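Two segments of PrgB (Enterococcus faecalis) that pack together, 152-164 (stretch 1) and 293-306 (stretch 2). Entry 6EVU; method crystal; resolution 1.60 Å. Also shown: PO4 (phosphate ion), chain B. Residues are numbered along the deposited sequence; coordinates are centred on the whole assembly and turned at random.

Stretch 1 (152-164) DPIITAFIGTNRV
Stretch 2 (293-306) NVPVSSAQWFAFST

Two short antiparallel strands form a backbone ladder here, clamped at each end by side-chain hydrogen bonds and covered on one face by an aromatic stack, with 793 Å² buried in all. Strands 157-160 and 299-302 run at 160°, pairing Ala157 with Phe302, Phe158 with Trp301, Ile159 with Gln300 and Gly160 with Ala299, all with extended phi/psi. Ile159 and Gln300 bond reciprocally, N to O at 2.9 Å and O to N at 2.8 Å; Phe302 N reaches Ala157 O at 2.9 Å, while the return bond, Ala157 N to Phe302 O, is weak at 3.3 Å. At Gly160 the chains close to 3.7 Å between its CA and Ala299 CA, and glycine suits this place because a CB would stand 2.4 Å from Ala299 CB, a clash.

Phe158 (m, chi2 78°) and Trp301 (t, chi2 27°) share a face with Gly160 and Ala299. Their rings form an offset stack, planes at 10°, with the Phe158 centroid 4.1 Å from that of the Trp301 five-membered ring. The same indole donates from its edge, Trp301 NE1 to Ile155 O at 2.8 Å. Ala157, Ile159, Gln300 and Phe302 occupy the other face.

Before the first strand, 153-155 take helical phi/psi and Thr156 turns at 74/-91. Its CB points toward the partner, and in rotamer m its hydroxyl works twice: OG1 donates to Pro153 O (2.6 Å) and accepts from Phe304 N (2.9 Å).

Beyond Gly160, Thr161 N donates to Ser298 O at 3.0 Å, and Ser298 OG, in rotamer p, returns a bond to Thr161 O at 2.8 Å. Arg163 (t, t, m, chi4 -76°) then reaches across: NH2 donates to Ser297 O at 2.9 Å, and NE makes a weak bond to Ser297 OG at 2.8 Å, a hydroxyl oriented by donating to Val294 O (2.7 Å).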

# COMPACT_ATOMS: atom_id res chain seq x y z
N ASP A 152 -0.63 -12.04 8.48
CA ASP A 152 0.75 -11.58 8.50
C ASP A 152 0.75 -10.06 8.31
O ASP A 152 0.41 -9.59 7.21
CB ASP A 152 1.54 -12.28 7.38
CG ASP A 152 3.04 -11.99 7.41
OD1 ASP A 152 3.44 -10.94 7.94
OD2 ASP A 152 3.84 -12.80 6.86
N PRO A 153 1.10 -9.26 9.33
CA PRO A 153 1.05 -7.79 9.16
C PRO A 153 2.05 -7.26 8.13
O PRO A 153 1.92 -6.09 7.70
CB PRO A 153 1.37 -7.29 10.57
CG PRO A 153 2.41 -8.33 11.07
CD PRO A 153 1.76 -9.66 10.60
N ILE A 154 3.03 -8.07 7.76
CA ILE A 154 4.03 -7.70 6.76
C ILE A 154 3.55 -8.01 5.34
O ILE A 154 4.11 -7.47 4.38
CB ILE A 154 5.35 -8.43 7.05
CG1 ILE A 154 5.75 -8.18 8.51
CG2 ILE A 154 6.44 -7.99 6.11
CD1 ILE A 154 5.92 -6.70 8.86
N ILE A 155 2.53 -8.85 5.19
CA ILE A 155 1.81 -8.96 3.93
C ILE A 155 0.70 -7.91 3.84
O ILE A 155 0.48 -7.28 2.78
CB ILE A 155 1.26 -10.39 3.82
CG1 ILE A 155 2.40 -11.41 3.66
CG2 ILE A 155 0.21 -10.54 2.68
CD1 ILE A 155 1.95 -12.86 3.70
N THR A 156 0.05 -7.67 4.97
CA THR A 156 -0.85 -6.53 5.20
C THR A 156 -2.22 -6.59 4.50
O THR A 156 -3.17 -7.09 5.10
CB THR A 156 -0.10 -5.22 4.85
OG1 THR A 156 1.31 -5.40 5.22
CG2 THR A 156 -0.62 -4.00 5.61
N ALA A 157 -2.35 -6.07 3.31
CA ALA A 157 -3.68 -5.88 2.73
C ALA A 157 -3.68 -6.08 1.22
O ALA A 157 -2.76 -5.65 0.53
CB ALA A 157 -4.21 -4.48 3.01
N PHE A 158 -4.78 -6.63 0.71
CA PHE A 158 -5.08 -6.61 -0.72
C PHE A 158 -6.38 -5.87 -0.88
O PHE A 158 -7.33 -6.17 -0.16
CB PHE A 158 -5.21 -8.03 -1.29
CG PHE A 158 -3.92 -8.83 -1.25
CD1 PHE A 158 -3.51 -9.39 -0.05
CD2 PHE A 158 -3.15 -9.06 -2.41
CE1 PHE A 158 -2.31 -10.19 0.00
CE2 PHE A 158 -1.93 -9.81 -2.35
CZ PHE A 158 -1.54 -10.36 -1.16
N ILE A 159 -6.43 -4.86 -1.76
CA ILE A 159 -7.61 -4.00 -1.83
C ILE A 159 -8.01 -3.83 -3.28
O ILE A 159 -7.17 -3.58 -4.16
CB ILE A 159 -7.32 -2.64 -1.14
CG1 ILE A 159 -7.21 -2.87 0.41
CG2 ILE A 159 -8.43 -1.54 -1.49
CD1 ILE A 159 -6.80 -1.72 1.21
N GLY A 160 -9.32 -3.87 -3.55
CA GLY A 160 -9.72 -3.65 -4.94
C GLY A 160 -11.22 -3.68 -5.09
O GLY A 160 -11.96 -4.02 -4.16
N THR A 161 -11.67 -3.35 -6.31
CA THR A 161 -13.09 -3.40 -6.66
C THR A 161 -13.21 -3.41 -8.18
O THR A 161 -12.22 -3.38 -8.90
CB THR A 161 -13.86 -2.24 -6.01
OG1 THR A 161 -15.28 -2.47 -6.20
CG2 THR A 161 -13.51 -0.92 -6.69
N ASN A 162 -14.43 -3.45 -8.66
CA ASN A 162 -14.74 -3.36 -10.08
C ASN A 162 -14.51 -1.95 -10.58
O ASN A 162 -14.90 -0.98 -9.92
CB ASN A 162 -16.24 -3.72 -10.21
CG ASN A 162 -16.72 -3.77 -11.59
OD1 ASN A 162 -16.06 -4.28 -12.49
ND2 ASN A 162 -17.93 -3.29 -11.77
N ARG A 163 -14.03 -1.79 -11.81
CA ARG A 163 -13.87 -0.44 -12.35
C ARG A 163 -15.00 -0.14 -13.34
O ARG A 163 -15.06 -0.74 -14.41
CB ARG A 163 -12.51 -0.26 -13.03
CG ARG A 163 -12.34 1.11 -13.62
CD ARG A 163 -10.92 1.39 -14.16
NE ARG A 163 -9.92 1.51 -13.09
CZ ARG A 163 -9.82 2.59 -12.32
NH1 ARG A 163 -10.64 3.61 -12.52
NH2 ARG A 163 -8.90 2.67 -11.39
N VAL A 164 -15.88 0.82 -13.00
CA VAL A 164 -16.88 1.29 -13.96
C VAL A 164 -16.60 2.71 -14.46
O VAL A 164 -17.26 3.15 -15.41
CB VAL A 164 -18.31 1.24 -13.37
CG1 VAL A 164 -18.65 -0.11 -12.80
CG2 VAL A 164 -18.52 2.29 -12.33
N ASN A 293 -11.63 2.53 -19.22
CA ASN A 293 -11.49 1.20 -19.77
C ASN A 293 -10.02 0.79 -19.79
O ASN A 293 -9.45 0.64 -20.88
CB ASN A 293 -12.05 1.13 -21.20
CG ASN A 293 -13.56 1.17 -21.23
OD1 ASN A 293 -14.23 0.51 -20.42
ND2 ASN A 293 -14.12 1.95 -22.15
N VAL A 294 -9.42 0.68 -18.62
CA VAL A 294 -8.06 0.16 -18.44
C VAL A 294 -8.15 -1.17 -17.71
O VAL A 294 -8.63 -1.22 -16.56
CB VAL A 294 -7.15 1.16 -17.69
CG1 VAL A 294 -5.74 0.58 -17.49
CG2 VAL A 294 -7.04 2.49 -18.42
N PRO A 295 -7.73 -2.28 -18.32
CA PRO A 295 -7.77 -3.58 -17.63
C PRO A 295 -6.88 -3.64 -16.39
O PRO A 295 -5.88 -2.92 -16.27
CB PRO A 295 -7.27 -4.56 -18.70
CG PRO A 295 -7.23 -3.77 -19.98
CD PRO A 295 -6.98 -2.35 -19.58
N VAL A 296 -7.26 -4.54 -15.47
CA VAL A 296 -6.54 -4.90 -14.23
C VAL A 296 -5.98 -3.66 -13.54
O VAL A 296 -4.85 -3.67 -13.05
CB VAL A 296 -5.45 -5.98 -14.49
CG1 VAL A 296 -6.11 -7.25 -14.97
CG2 VAL A 296 -4.37 -5.54 -15.48
N SER A 297 -6.81 -2.62 -13.42
CA SER A 297 -6.37 -1.33 -12.90
C SER A 297 -7.11 -0.92 -11.63
O SER A 297 -7.17 0.29 -11.30
CB SER A 297 -6.53 -0.25 -13.98
OG SER A 297 -7.91 -0.00 -14.27
N SER A 298 -7.69 -1.90 -10.89
CA SER A 298 -8.45 -1.56 -9.71
C SER A 298 -8.31 -2.57 -8.56
O SER A 298 -9.14 -2.57 -7.64
CB SER A 298 -9.97 -1.38 -10.05
OG SER A 298 -10.46 -2.48 -10.85
N ALA A 299 -7.27 -3.41 -8.54
CA ALA A 299 -6.97 -4.16 -7.34
C ALA A 299 -5.46 -4.22 -7.15
O ALA A 299 -4.72 -4.39 -8.11
CB ALA A 299 -7.49 -5.60 -7.43
N GLN A 300 -5.03 -4.11 -5.88
CA GLN A 300 -3.59 -4.03 -5.64
C GLN A 300 -3.25 -4.75 -4.34
O GLN A 300 -4.09 -4.99 -3.47
CB GLN A 300 -3.14 -2.56 -5.56
CG GLN A 300 -3.59 -1.90 -4.25
CD GLN A 300 -3.45 -0.38 -4.30
OE1 GLN A 300 -4.40 0.37 -4.17
NE2 GLN A 300 -2.22 0.08 -4.47
N TRP A 301 -1.94 -5.05 -4.21
CA TRP A 301 -1.39 -5.55 -2.96
C TRP A 301 -0.58 -4.43 -2.34
O TRP A 301 0.30 -3.90 -3.02
CB TRP A 301 -0.50 -6.76 -3.26
CG TRP A 301 0.27 -7.27 -2.05
CD1 TRP A 301 -0.08 -7.14 -0.76
CD2 TRP A 301 1.54 -7.96 -2.06
NE1 TRP A 301 0.86 -7.69 0.07
CE2 TRP A 301 1.87 -8.20 -0.70
CE3 TRP A 301 2.43 -8.36 -3.07
CZ2 TRP A 301 3.07 -8.87 -0.35
CZ3 TRP A 301 3.59 -9.04 -2.71
CH2 TRP A 301 3.91 -9.25 -1.36
N PHE A 302 -0.89 -4.06 -1.10
CA PHE A 302 -0.10 -3.05 -0.38
C PHE A 302 0.51 -3.73 0.83
O PHE A 302 -0.19 -4.05 1.79
CB PHE A 302 -0.90 -1.82 0.06
CG PHE A 302 0.01 -0.79 0.65
CD1 PHE A 302 0.78 0.01 -0.21
CD2 PHE A 302 0.26 -0.77 2.00
CE1 PHE A 302 1.69 0.92 0.29
CE2 PHE A 302 1.22 0.15 2.54
CZ PHE A 302 1.92 0.98 1.68
N ALA A 303 1.83 -3.91 0.82
CA ALA A 303 2.55 -4.47 1.95
C ALA A 303 3.21 -3.35 2.75
O ALA A 303 3.78 -2.42 2.15
CB ALA A 303 3.62 -5.44 1.46
N PHE A 304 3.15 -3.46 4.07
CA PHE A 304 3.76 -2.49 4.98
C PHE A 304 4.96 -3.11 5.67
O PHE A 304 4.82 -4.14 6.32
CB PHE A 304 2.79 -2.04 6.05
CG PHE A 304 3.40 -1.09 7.01
CD1 PHE A 304 3.52 0.25 6.66
CD2 PHE A 304 3.92 -1.53 8.26
CE1 PHE A 304 4.13 1.18 7.57
CE2 PHE A 304 4.49 -0.59 9.18
CZ PHE A 304 4.62 0.74 8.82
N SER A 305 6.12 -2.44 5.57
CA SER A 305 7.28 -2.89 6.34
C SER A 305 8.26 -1.74 6.46
O SER A 305 8.11 -0.69 5.85
CB SER A 305 7.99 -4.09 5.68
OG SER A 305 8.91 -3.68 4.69
N THR A 306 9.37 -2.01 7.16
CA THR A 306 10.46 -1.06 7.33
C THR A 306 11.68 -1.47 6.52
O THR A 306 12.78 -0.97 6.78
CB THR A 306 10.84 -0.92 8.81
OG1 THR A 306 11.16 -2.23 9.35
CG2 THR A 306 9.78 -0.24 9.58
P PO4 B . -11.01 -6.00 -15.36
O1 PO4 B . -9.60 -6.13 -15.90
O2 PO4 B . -11.26 -4.52 -15.07
O3 PO4 B . -11.99 -6.45 -16.43
O4 PO4 B . -11.32 -6.83 -14.15